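Local coordinates for protein Kinase A (Toxoplasma gondii, PDB 5J3U) that binds cAMP in two cyclic nucleotide-binding domains and, as the regulatory part of protein kinase A, probably holds the catalytic kinase inactive until cAMP is bound, at residues A[57-62]-A[109-114]; A[68-73]-A[99-104]; A[135-140]-A[180-185]; A[159-164]-A[232-237]. One frame throughout, in Å; residues are numbered along the deposited sequence. Where two conformers were deposited one is given.

Contact 1: residues A[57-62]-A[109-114]; sequences CLYIVQ and CDLWEL
CG of Gln62 stands anti to its backbone N (chi1 180°), with the chain extended beyond, while CG of Trp112 stands beside its own N and anti to the carbonyl carbon (chi1 -64°), and the amide and the indole come to lie side by side. Their planes differ by only 4°, so the indole N-H meets the amide oxygen within both planes, Trp112 NE1 lying 2.8 Å from Gln62 OE1. A glutamine suits this place because its long arm reaches from the corner where the chain leaves the sheet, and its oxygen accepts the one N-H of the indole. The same residue is tied through the backbone, Gln62 N to Asp110 O at 2.8 Å, and hydrogen-bonded pairs, Ile60 with Trp112 and Leu58 with Leu114, complete an antiparallel ladder.

Aliphatic side chains pack on the side of Trp112: CG2 of Ile60 rests on Trp112 CB at 3.9 Å, and Leu58 CD1 lies 3.9 Å from Leu114 CB. On the other side Leu111 divides its methyls, CD1 going to Tyr59 CD1 (4.0 Å) and CD2 to Val61 CG2 (3.9 Å). The Tyr59 ring runs alongside the extended Glu113, whose CB is 3.8 Å from Tyr59 CE1, and it also meets the ring of Phe88. Mostly apolar side chains thus pack on both faces of this part of the nucleotide-binding beta roll, Glu113 being a charged exception. The indole bond joins uncharged groups, satisfies a ring N-H in a largely buried setting, and fixes which way the Gln62 amide is turned.

Contact 2: residues A[68-73]-A[99-104]; sequences CSKLID and RAATVT. With CMP (adenosine-3',5'-cyclic-monophosphate), chain C.
Ser69 and Thr102 form the hydrogen-bonded pair, and Cys68 and Val103 the non-hydrogen-bonded pair, of two short antiparallel strands whose directions differ by 138°; Ser69 N lies 2.7 Å from Thr102 O. Beyond this pair Ala101 turns CB against the backbone, 3.2 Å from Ser69 O, a close fit that suits a residue with no more than a methyl. Ser69 OG accepts a hydrogen from a water at 2.8 Å that also lies 3.1 Å from Thr104 OG1; Ser69 OG is also hydrogen-bonded to Glu76, as Thr102 OG1 is to the backbone N of Glu51.

The other side of the strands lines the cAMP site. Cys68 brings SG to 3.6 Å from C8 of the adenine and touches Val103 CG2, which also borders the ribose ring oxygen. Lys70, extended beyond CG, passes Ala100 O and sets CE 3.8 Å from adenine N1. Arg99 bends at its second torsion (chi2 -60°), and its guanidinium offers an edge, in plane, to the phosphate: NH1 is 2.9 Å from O2P, while NH2 is hydrogen-bonded to Cys57 O. Ala100 gives its backbone N to O1P at 2.7 Å, nearly straight at 170°.

Arg99 and Ala100 belong to the phosphate-binding cassette of the family, where Gly89, Glu90 and Ala92 add hydrogen bonds to the nucleotide; strand 66-72 walls the base. The phosphate thus meets the backbone N-H of Ala100, left approachable by a small methyl, and the guanidinium of Arg99, whose positive charge would offset the phosphate's negative one; apolar Cys68 and Val103 suit base and sugar.

Contact 3: residues A[135-140]-A[180-185]; sequences DSFLKS and FYIVEE
The carboxylate of Glu184 is gripped from beyond the two segments, OE1 in a salt bridge with Arg130 and OE2 in a hydrogen bond with Thr161 OG1, while CG of the same side chain lies over one face of the Phe137 ring. With the acid held at its tip, the aliphatic part of the chain is left for the ring, in a CH-pi contact 4.2 Å from Glu184 CG to the centroid of Phe137 and 23° off the normal. CG of Phe137 stands anti to its backbone N (chi1 166°), on the side of the strand. Phe137 CZ leads, 3.4 Å from Val183 O, the oxygen lying at the ring edge near its plane, and it also meets Ile182 CG2 at 3.6 Å. A flat aromatic suits this place, since its face takes an aliphatic chain and its polarised rim a carbonyl oxygen. Ile182 has a second use, its CD1 reaching Leu138 CD2 at 3.9 Å.

The last turn of helix 116-138 thereby packs on strand 179-183, just where that chain leaves the sheet. Glu184 and Glu185 form a classic beta bulge opposite Lys234 of strand 232-239, and Leu138 is also packed against helix 149-157.

Contact 4: residues A[159-164]-A[232-237]; sequences LRTEMF and ICKVAC
Val235 CG2 is a bump that fits against the rim of the Phe164 ring, 3.7 Å from Phe164 CE1, a branched residue beside a broad one. Further along the same face, the extended chain of Glu162 lies against a sulfur, its CG 3.7 Å from Cys237 SG; cysteine is compact enough to sit under that chain. On the opposite face the CG2 methyl of Thr161 rests on Lys234 CG at 3.7 Å, and Leu159 CD1 touches Ala236 CB at 4.1 Å, a forked tip against a low methyl. Met163 bends over Lys234 and Ile232 in one of two conformers, so its contacts are less certain. Polar ends find partners beyond the two strands, Lys234 NZ in a salt bridge with Glu185 and Thr161 OG1 in a hydrogen bond with Tyr134 OH.

Beneath these side chains Arg160, Glu162 and Phe164 are hydrogen-bonded through the backbone with Cys237, Val235 and Cys233. One water joins the strands again, 2.7 Å from Arg160 NH1 and 2.8 Å from Cys237 O, while Arg160 NE turns to Gln18 O.

Strand 159-165 is one of the two outer strands of its antiparallel sheet, and strand 232-239 lies between it and strand 179-183. Helix 116-138 packs on the face of Leu159 and Thr161; Phe164 and Cys233 lie on the other, against Ile170 of strand 169-171.

In the fold
From the N terminus, the chain enters the first cyclic nucleotide-binding domain, where contact 1 closes a loop between strands 57-61 and 109-115. Contact 2 closes a smaller loop within it, joining 66-72 to 102-105 in the facing sheet, and the bond from Arg99 to Cys57 O links the two contacts beside the nucleotide. Helix 116-138 then leads out of this domain and into the second, where contact 3 brings its end to strand 179-183. Contact 4 opens before that loop has closed and ends after it, so the two cross; they meet at Glu184, tying the helix to a sheet in which strands 179-183 and 232-239 are neighbours.

Contact 1: residues A[57-62]-A[109-114]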
# COMPACT_ATOMS: atom_id res chain seq x y z
N CYS A 57 -17.55 11.51 5.63
CA CYS A 57 -16.13 11.63 5.79
C CYS A 57 -15.46 10.26 5.87
O CYS A 57 -16.14 9.23 6.01
CB CYS A 57 -15.85 12.41 7.05
SG CYS A 57 -16.46 11.61 8.53
N LEU A 58 -14.13 10.27 5.80
CA LEU A 58 -13.32 9.11 6.09
C LEU A 58 -12.29 9.51 7.11
O LEU A 58 -12.15 10.69 7.41
CB LEU A 58 -12.70 8.58 4.81
CG LEU A 58 -11.65 9.43 4.06
CD1 LEU A 58 -10.33 9.46 4.82
CD2 LEU A 58 -11.40 8.83 2.68
N TYR A 59 -11.64 8.52 7.68
CA TYR A 59 -10.61 8.71 8.68
C TYR A 59 -9.34 7.97 8.35
O TYR A 59 -9.37 6.89 7.75
CB TYR A 59 -11.11 8.16 10.02
CG TYR A 59 -12.38 8.80 10.48
CD1 TYR A 59 -12.35 10.00 11.23
CD2 TYR A 59 -13.60 8.26 10.16
CE1 TYR A 59 -13.51 10.59 11.65
CE2 TYR A 59 -14.77 8.85 10.60
CZ TYR A 59 -14.71 10.02 11.33
OH TYR A 59 -15.87 10.59 11.73
N ILE A 60 -8.22 8.49 8.85
CA ILE A 60 -7.00 7.73 8.91
C ILE A 60 -6.44 7.74 10.33
O ILE A 60 -6.56 8.72 11.06
CB ILE A 60 -6.00 8.21 7.82
CG1 ILE A 60 -4.80 7.26 7.77
CG2 ILE A 60 -5.54 9.63 8.11
CD1 ILE A 60 -3.99 7.32 6.48
N VAL A 61 -5.86 6.63 10.74
CA VAL A 61 -5.46 6.47 12.11
C VAL A 61 -4.02 6.91 12.28
O VAL A 61 -3.16 6.36 11.67
CB VAL A 61 -5.57 4.99 12.56
CG1 VAL A 61 -5.14 4.80 14.00
CG2 VAL A 61 -6.98 4.49 12.39
N GLN A 62 -3.78 7.90 13.13
CA GLN A 62 -2.40 8.19 13.55
C GLN A 62 -1.98 7.22 14.68
O GLN A 62 -0.90 6.60 14.65
CB GLN A 62 -2.23 9.66 13.92
CG GLN A 62 -0.81 9.96 14.36
CD GLN A 62 -0.57 11.41 14.65
OE1 GLN A 62 -1.30 12.27 14.17
NE2 GLN A 62 0.44 11.68 15.45
N CYS A 109 -7.86 6.82 20.51
CA CYS A 109 -7.34 7.00 19.16
C CYS A 109 -7.12 8.45 18.79
O CYS A 109 -7.82 9.33 19.25
CB CYS A 109 -8.30 6.46 18.09
SG CYS A 109 -8.58 4.68 18.15
N ASP A 110 -6.15 8.65 17.91
CA ASP A 110 -5.82 9.95 17.36
C ASP A 110 -6.02 9.75 15.86
O ASP A 110 -5.26 9.01 15.23
CB ASP A 110 -4.38 10.30 17.71
CG ASP A 110 -4.07 11.76 17.48
OD1 ASP A 110 -4.97 12.49 17.04
OD2 ASP A 110 -2.91 12.16 17.73
N LEU A 111 -7.07 10.36 15.34
CA LEU A 111 -7.49 10.22 13.95
C LEU A 111 -7.40 11.57 13.22
O LEU A 111 -7.37 12.63 13.85
CB LEU A 111 -8.98 9.84 13.91
CG LEU A 111 -9.38 8.62 14.80
CD1 LEU A 111 -10.86 8.41 14.58
CD2 LEU A 111 -8.58 7.37 14.49
N TRP A 112 -7.42 11.49 11.90
CA TRP A 112 -7.53 12.64 11.05
C TRP A 112 -8.69 12.37 10.14
O TRP A 112 -8.79 11.31 9.56
CB TRP A 112 -6.28 12.84 10.24
CG TRP A 112 -5.11 13.13 11.10
CD1 TRP A 112 -4.22 12.25 11.61
CD2 TRP A 112 -4.76 14.41 11.60
NE1 TRP A 112 -3.31 12.90 12.40
CE2 TRP A 112 -3.60 14.24 12.39
CE3 TRP A 112 -5.29 15.69 11.43
CZ2 TRP A 112 -2.96 15.31 13.00
CZ3 TRP A 112 -4.65 16.74 12.03
CH2 TRP A 112 -3.51 16.53 12.83
N GLU A 113 -9.55 13.34 10.03
CA GLU A 113 -10.81 13.24 9.32
C GLU A 113 -10.77 14.04 8.01
O GLU A 113 -10.34 15.19 8.01
CB GLU A 113 -11.90 13.79 10.25
CG GLU A 113 -13.28 13.88 9.61
CD GLU A 113 -14.36 14.42 10.55
OE1 GLU A 113 -14.28 14.17 11.75
OE2 GLU A 113 -15.28 15.09 10.05
N LEU A 114 -11.24 13.45 6.90
CA LEU A 114 -11.34 14.09 5.62
C LEU A 114 -12.77 14.10 5.14
O LEU A 114 -13.43 13.03 5.03
CB LEU A 114 -10.51 13.33 4.56
CG LEU A 114 -10.47 13.93 3.14
CD1 LEU A 114 -9.83 15.31 3.09
CD2 LEU A 114 -9.72 13.03 2.19

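Contact 2: residues A[68-73]-A[99-104]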
# COMPACT_ATOMS: atom_id res chain seq x y z
N CYS A 68 -13.90 -2.94 13.34
CA CYS A 68 -14.98 -2.78 12.35
C CYS A 68 -15.83 -4.04 12.50
O CYS A 68 -15.28 -5.18 12.55
CB CYS A 68 -14.42 -2.74 10.93
SG CYS A 68 -13.20 -1.41 10.70
N SER A 69 -17.15 -3.86 12.58
CA SER A 69 -18.06 -4.99 12.78
C SER A 69 -19.33 -4.88 11.94
O SER A 69 -19.71 -3.78 11.49
CB SER A 69 -18.42 -5.11 14.25
OG SER A 69 -19.19 -3.99 14.59
N LYS A 70 -19.96 -6.05 11.70
CA LYS A 70 -21.25 -6.11 10.97
C LYS A 70 -22.32 -6.76 11.84
O LYS A 70 -22.07 -7.77 12.51
CB LYS A 70 -21.11 -6.91 9.69
CG LYS A 70 -20.30 -6.20 8.63
CD LYS A 70 -20.01 -7.16 7.48
CE LYS A 70 -19.85 -6.45 6.15
NZ LYS A 70 -19.92 -7.43 5.04
N LEU A 71 -23.54 -6.20 11.77
CA LEU A 71 -24.63 -6.74 12.57
C LEU A 71 -25.24 -7.86 11.73
O LEU A 71 -25.90 -7.61 10.72
CB LEU A 71 -25.67 -5.67 12.94
CG LEU A 71 -26.87 -6.16 13.79
CD1 LEU A 71 -26.40 -6.85 15.07
CD2 LEU A 71 -27.82 -5.01 14.07
N ILE A 72 -24.97 -9.10 12.12
CA ILE A 72 -25.40 -10.26 11.36
C ILE A 72 -26.02 -11.27 12.33
O ILE A 72 -25.39 -11.70 13.32
CB ILE A 72 -24.25 -10.88 10.50
CG1 ILE A 72 -23.70 -9.86 9.48
CG2 ILE A 72 -24.76 -12.10 9.72
CD1 ILE A 72 -22.60 -10.36 8.57
N ASP A 73 -27.26 -11.66 12.02
CA ASP A 73 -28.03 -12.66 12.79
C ASP A 73 -28.05 -12.28 14.27
O ASP A 73 -27.69 -13.06 15.16
CB ASP A 73 -27.49 -14.08 12.53
CG ASP A 73 -28.45 -15.18 13.04
OD1 ASP A 73 -29.54 -15.37 12.43
OD2 ASP A 73 -28.12 -15.85 14.04
N ARG A 99 -22.80 3.38 5.16
CA ARG A 99 -21.72 2.67 5.91
C ARG A 99 -21.92 1.12 5.89
O ARG A 99 -22.97 0.63 6.24
CB ARG A 99 -21.71 3.15 7.37
CG ARG A 99 -21.43 4.65 7.58
CD ARG A 99 -20.06 5.03 7.00
NE ARG A 99 -19.65 6.35 7.47
CZ ARG A 99 -18.59 7.01 7.02
NH1 ARG A 99 -17.82 6.48 6.09
NH2 ARG A 99 -18.34 8.23 7.48
N ALA A 100 -20.89 0.38 5.52
CA ALA A 100 -20.94 -1.07 5.38
C ALA A 100 -20.61 -1.84 6.66
O ALA A 100 -20.68 -3.08 6.68
CB ALA A 100 -19.98 -1.49 4.30
N ALA A 101 -20.21 -1.14 7.71
CA ALA A 101 -19.83 -1.72 8.98
C ALA A 101 -19.88 -0.59 10.04
O ALA A 101 -19.94 0.59 9.71
CB ALA A 101 -18.41 -2.32 8.91
N THR A 102 -19.86 -1.00 11.30
CA THR A 102 -19.77 -0.15 12.45
C THR A 102 -18.30 -0.15 12.89
O THR A 102 -17.64 -1.18 12.87
CB THR A 102 -20.71 -0.72 13.55
OG1 THR A 102 -22.07 -0.49 13.18
CG2 THR A 102 -20.42 -0.17 14.92
N VAL A 103 -17.78 1.00 13.28
CA VAL A 103 -16.42 1.07 13.71
C VAL A 103 -16.40 1.60 15.15
O VAL A 103 -16.93 2.67 15.41
CB VAL A 103 -15.58 1.98 12.79
CG1 VAL A 103 -14.13 1.90 13.21
CG2 VAL A 103 -15.74 1.59 11.35
N THR A 104 -15.73 0.88 16.04
CA THR A 104 -15.67 1.24 17.44
C THR A 104 -14.24 1.23 17.91
O THR A 104 -13.52 0.29 17.66
CB THR A 104 -16.53 0.20 18.25
OG1 THR A 104 -17.86 0.26 17.75
CG2 THR A 104 -16.59 0.56 19.71
P CMP C . -17.49 2.50 5.28
O1P CMP C . -18.53 1.48 4.74
O2P CMP C . -17.64 3.91 4.77
O5' CMP C . -17.75 2.46 6.87
C5' CMP C . -17.47 1.23 7.54
C4' CMP C . -16.02 0.88 7.28
O4' CMP C . -15.52 -0.26 7.92
C3' CMP C . -15.74 0.69 5.82
O3' CMP C . -15.98 1.93 5.15
C2' CMP C . -14.33 0.19 5.93
O2' CMP C . -13.41 1.26 6.01
C1' CMP C . -14.33 -0.61 7.23
N9 CMP C . -14.30 -2.07 7.00
C8 CMP C . -13.27 -2.89 7.39
N7 CMP C . -13.52 -4.17 7.00
C5 CMP C . -14.66 -4.17 6.34
C6 CMP C . -15.46 -5.22 5.66
N6 CMP C . -15.04 -6.51 5.64
N1 CMP C . -16.59 -4.82 5.09
C2 CMP C . -17.04 -3.54 5.06
N3 CMP C . -16.37 -2.53 5.67
C4 CMP C . -15.20 -2.79 6.32
O HOH W 1 -17.45 -2.26 15.94

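Contact 3: residues A[135-140]-A[180-185]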
# COMPACT_ATOMS: atom_id res chain seq x y z
N ASP A 135 -4.63 -2.67 -12.38
CA ASP A 135 -5.24 -3.85 -12.94
C ASP A 135 -4.81 -4.18 -14.38
O ASP A 135 -4.52 -5.31 -14.70
CB ASP A 135 -6.72 -3.77 -12.85
CG ASP A 135 -7.37 -5.12 -12.99
OD1 ASP A 135 -6.92 -6.11 -12.31
OD2 ASP A 135 -8.33 -5.16 -13.77
N SER A 136 -4.77 -3.14 -15.21
CA SER A 136 -4.30 -3.21 -16.56
C SER A 136 -2.88 -3.66 -16.66
O SER A 136 -2.57 -4.60 -17.42
CB SER A 136 -4.50 -1.88 -17.23
OG SER A 136 -4.04 -1.97 -18.54
N PHE A 137 -2.03 -3.09 -15.80
CA PHE A 137 -0.61 -3.39 -15.77
C PHE A 137 -0.43 -4.85 -15.43
O PHE A 137 0.29 -5.54 -16.13
CB PHE A 137 0.07 -2.49 -14.78
CG PHE A 137 1.47 -2.89 -14.41
CD1 PHE A 137 2.46 -2.90 -15.37
CD2 PHE A 137 1.77 -3.20 -13.09
CE1 PHE A 137 3.77 -3.25 -15.03
CE2 PHE A 137 3.07 -3.53 -12.73
CZ PHE A 137 4.06 -3.56 -13.71
N LEU A 138 -1.07 -5.31 -14.39
CA LEU A 138 -0.81 -6.69 -13.88
C LEU A 138 -1.26 -7.72 -14.90
O LEU A 138 -0.78 -8.85 -14.95
CB LEU A 138 -1.53 -6.95 -12.55
CG LEU A 138 -1.07 -6.17 -11.33
CD1 LEU A 138 -1.77 -6.66 -10.09
CD2 LEU A 138 0.45 -6.28 -11.13
N LYS A 139 -2.22 -7.35 -15.73
CA LYS A 139 -2.66 -8.28 -16.73
C LYS A 139 -1.59 -8.54 -17.74
O LYS A 139 -1.67 -9.54 -18.44
CB LYS A 139 -3.98 -7.76 -17.37
CG LYS A 139 -4.80 -8.81 -18.01
CD LYS A 139 -5.87 -8.19 -18.89
CE LYS A 139 -7.00 -9.20 -19.14
NZ LYS A 139 -6.60 -10.65 -19.14
N SER A 140 -0.58 -7.69 -17.84
CA SER A 140 0.55 -7.95 -18.69
C SER A 140 1.83 -8.32 -17.95
O SER A 140 2.90 -8.24 -18.50
CB SER A 140 0.76 -6.74 -19.62
OG SER A 140 -0.48 -6.48 -20.22
N PHE A 180 8.05 -6.78 -2.33
CA PHE A 180 8.17 -7.39 -3.66
C PHE A 180 7.93 -6.27 -4.67
O PHE A 180 7.03 -5.47 -4.44
CB PHE A 180 7.13 -8.51 -3.80
CG PHE A 180 7.01 -9.12 -5.18
CD1 PHE A 180 8.04 -9.82 -5.74
CD2 PHE A 180 5.83 -8.97 -5.91
CE1 PHE A 180 7.91 -10.43 -6.97
CE2 PHE A 180 5.68 -9.62 -7.12
CZ PHE A 180 6.70 -10.33 -7.68
N TYR A 181 8.76 -6.21 -5.73
CA TYR A 181 8.72 -5.17 -6.73
C TYR A 181 8.46 -5.67 -8.16
O TYR A 181 8.87 -6.76 -8.55
CB TYR A 181 10.07 -4.43 -6.73
CG TYR A 181 10.43 -3.74 -5.46
CD1 TYR A 181 9.99 -2.47 -5.17
CD2 TYR A 181 11.24 -4.38 -4.52
CE1 TYR A 181 10.36 -1.82 -3.99
CE2 TYR A 181 11.57 -3.78 -3.34
CZ TYR A 181 11.15 -2.50 -3.08
OH TYR A 181 11.50 -1.85 -1.92
N ILE A 182 7.67 -4.92 -8.91
CA ILE A 182 7.49 -5.13 -10.33
C ILE A 182 7.76 -3.77 -11.03
O ILE A 182 7.25 -2.71 -10.60
CB ILE A 182 6.09 -5.60 -10.68
CG1 ILE A 182 5.58 -6.69 -9.69
CG2 ILE A 182 6.11 -6.07 -12.11
CD1 ILE A 182 4.10 -7.02 -9.86
N VAL A 183 8.58 -3.78 -12.06
CA VAL A 183 8.94 -2.57 -12.71
C VAL A 183 7.74 -2.19 -13.59
O VAL A 183 7.36 -2.94 -14.49
CB VAL A 183 10.17 -2.75 -13.64
CG1 VAL A 183 10.46 -1.47 -14.37
CG2 VAL A 183 11.43 -3.18 -12.85
N GLU A 184 7.20 -1.02 -13.36
CA GLU A 184 6.10 -0.49 -14.21
C GLU A 184 6.64 0.15 -15.50
O GLU A 184 6.08 -0.05 -16.58
CB GLU A 184 5.31 0.58 -13.46
CG GLU A 184 4.64 0.09 -12.19
CD GLU A 184 3.84 1.19 -11.45
OE1 GLU A 184 3.00 1.85 -12.16
OE2 GLU A 184 4.03 1.35 -10.20
N GLU A 185 7.68 0.96 -15.35
CA GLU A 185 8.37 1.63 -16.45
C GLU A 185 9.81 1.90 -16.02
O GLU A 185 10.10 1.99 -14.82
CB GLU A 185 7.72 2.99 -16.79
CG GLU A 185 6.28 2.96 -17.26
CD GLU A 185 5.87 4.34 -17.84
OE1 GLU A 185 6.17 4.61 -19.02
OE2 GLU A 185 5.26 5.12 -17.11

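Contact 4: residues A[159-164]-A[232-237]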
# COMPACT_ATOMS: atom_id res chain seq x y z
N LEU A 159 -1.08 -2.59 -4.08
CA LEU A 159 0.14 -1.99 -4.65
C LEU A 159 0.32 -0.52 -4.31
O LEU A 159 -0.67 0.22 -4.22
CB LEU A 159 0.13 -2.13 -6.16
CG LEU A 159 0.21 -3.54 -6.70
CD1 LEU A 159 0.22 -3.57 -8.20
CD2 LEU A 159 1.45 -4.28 -6.19
N ARG A 160 1.58 -0.13 -4.10
CA ARG A 160 2.01 1.27 -4.04
C ARG A 160 3.04 1.51 -5.11
O ARG A 160 3.50 0.53 -5.71
CB ARG A 160 2.59 1.61 -2.67
CG ARG A 160 1.60 1.43 -1.54
CD ARG A 160 2.34 1.57 -0.23
NE ARG A 160 1.50 1.45 0.94
CZ ARG A 160 1.14 0.31 1.55
NH1 ARG A 160 1.49 -0.89 1.07
NH2 ARG A 160 0.37 0.40 2.63
N THR A 161 3.26 2.75 -5.49
CA THR A 161 4.24 3.09 -6.55
C THR A 161 5.34 3.90 -5.95
O THR A 161 5.08 4.78 -5.13
CB THR A 161 3.59 3.84 -7.72
OG1 THR A 161 2.72 2.91 -8.39
CG2 THR A 161 4.60 4.36 -8.70
N GLU A 162 6.56 3.63 -6.35
CA GLU A 162 7.72 4.46 -5.94
C GLU A 162 8.60 4.76 -7.19
O GLU A 162 8.69 3.90 -8.07
CB GLU A 162 8.58 3.72 -4.93
CG GLU A 162 7.87 3.45 -3.61
CD GLU A 162 8.73 2.74 -2.56
OE1 GLU A 162 9.93 2.48 -2.81
OE2 GLU A 162 8.16 2.43 -1.47
N MET A 163 9.20 5.95 -7.24
CA MET A 163 10.07 6.38 -8.36
C MET A 163 11.49 6.45 -7.82
O MET A 163 11.72 6.95 -6.73
CB MET A 163 9.62 7.76 -8.89
CG MET A 163 10.34 8.24 -10.15
SD MET A 163 9.81 7.36 -11.64
CE MET A 163 8.14 8.00 -11.80
N PHE A 164 12.45 5.95 -8.60
CA PHE A 164 13.85 5.97 -8.24
C PHE A 164 14.63 6.57 -9.43
O PHE A 164 14.52 6.10 -10.55
CB PHE A 164 14.34 4.56 -7.99
CG PHE A 164 13.79 3.94 -6.74
CD1 PHE A 164 12.58 3.28 -6.74
CD2 PHE A 164 14.49 4.05 -5.54
CE1 PHE A 164 12.10 2.70 -5.56
CE2 PHE A 164 14.04 3.46 -4.38
CZ PHE A 164 12.82 2.79 -4.39
N ILE A 232 16.09 5.64 -14.88
CA ILE A 232 15.02 5.96 -14.00
C ILE A 232 14.17 4.67 -13.87
O ILE A 232 14.16 3.84 -14.76
CB ILE A 232 14.20 7.16 -14.50
CG1 ILE A 232 13.16 7.56 -13.45
CG2 ILE A 232 13.51 6.90 -15.84
CD1 ILE A 232 12.54 8.93 -13.65
N CYS A 233 13.51 4.47 -12.74
CA CYS A 233 12.73 3.28 -12.55
C CYS A 233 11.51 3.58 -11.72
O CYS A 233 11.63 4.12 -10.61
CB CYS A 233 13.57 2.21 -11.85
SG CYS A 233 12.82 0.58 -11.89
N LYS A 234 10.35 3.21 -12.23
CA LYS A 234 9.06 3.33 -11.52
C LYS A 234 8.60 1.94 -11.18
O LYS A 234 8.43 1.13 -12.09
CB LYS A 234 8.02 4.00 -12.42
CG LYS A 234 6.68 4.21 -11.74
CD LYS A 234 5.58 4.55 -12.72
CE LYS A 234 5.70 5.90 -13.27
NZ LYS A 234 4.59 6.09 -14.27
N VAL A 235 8.45 1.64 -9.88
CA VAL A 235 8.15 0.32 -9.42
C VAL A 235 6.83 0.28 -8.67
O VAL A 235 6.46 1.22 -7.93
CB VAL A 235 9.23 -0.33 -8.48
CG1 VAL A 235 10.41 -0.81 -9.29
CG2 VAL A 235 9.63 0.61 -7.36
N ALA A 236 6.10 -0.78 -8.93
CA ALA A 236 4.98 -1.21 -8.11
C ALA A 236 5.54 -2.04 -6.97
O ALA A 236 6.40 -2.94 -7.20
CB ALA A 236 3.98 -2.01 -8.94
N CYS A 237 4.95 -1.87 -5.78
CA CYS A 237 5.52 -2.40 -4.52
C CYS A 237 4.41 -3.13 -3.77
O CYS A 237 3.34 -2.55 -3.58
CB CYS A 237 6.01 -1.26 -3.64
SG CYS A 237 7.12 -0.12 -4.46
O HOH W 2 3.07 -1.70 -0.91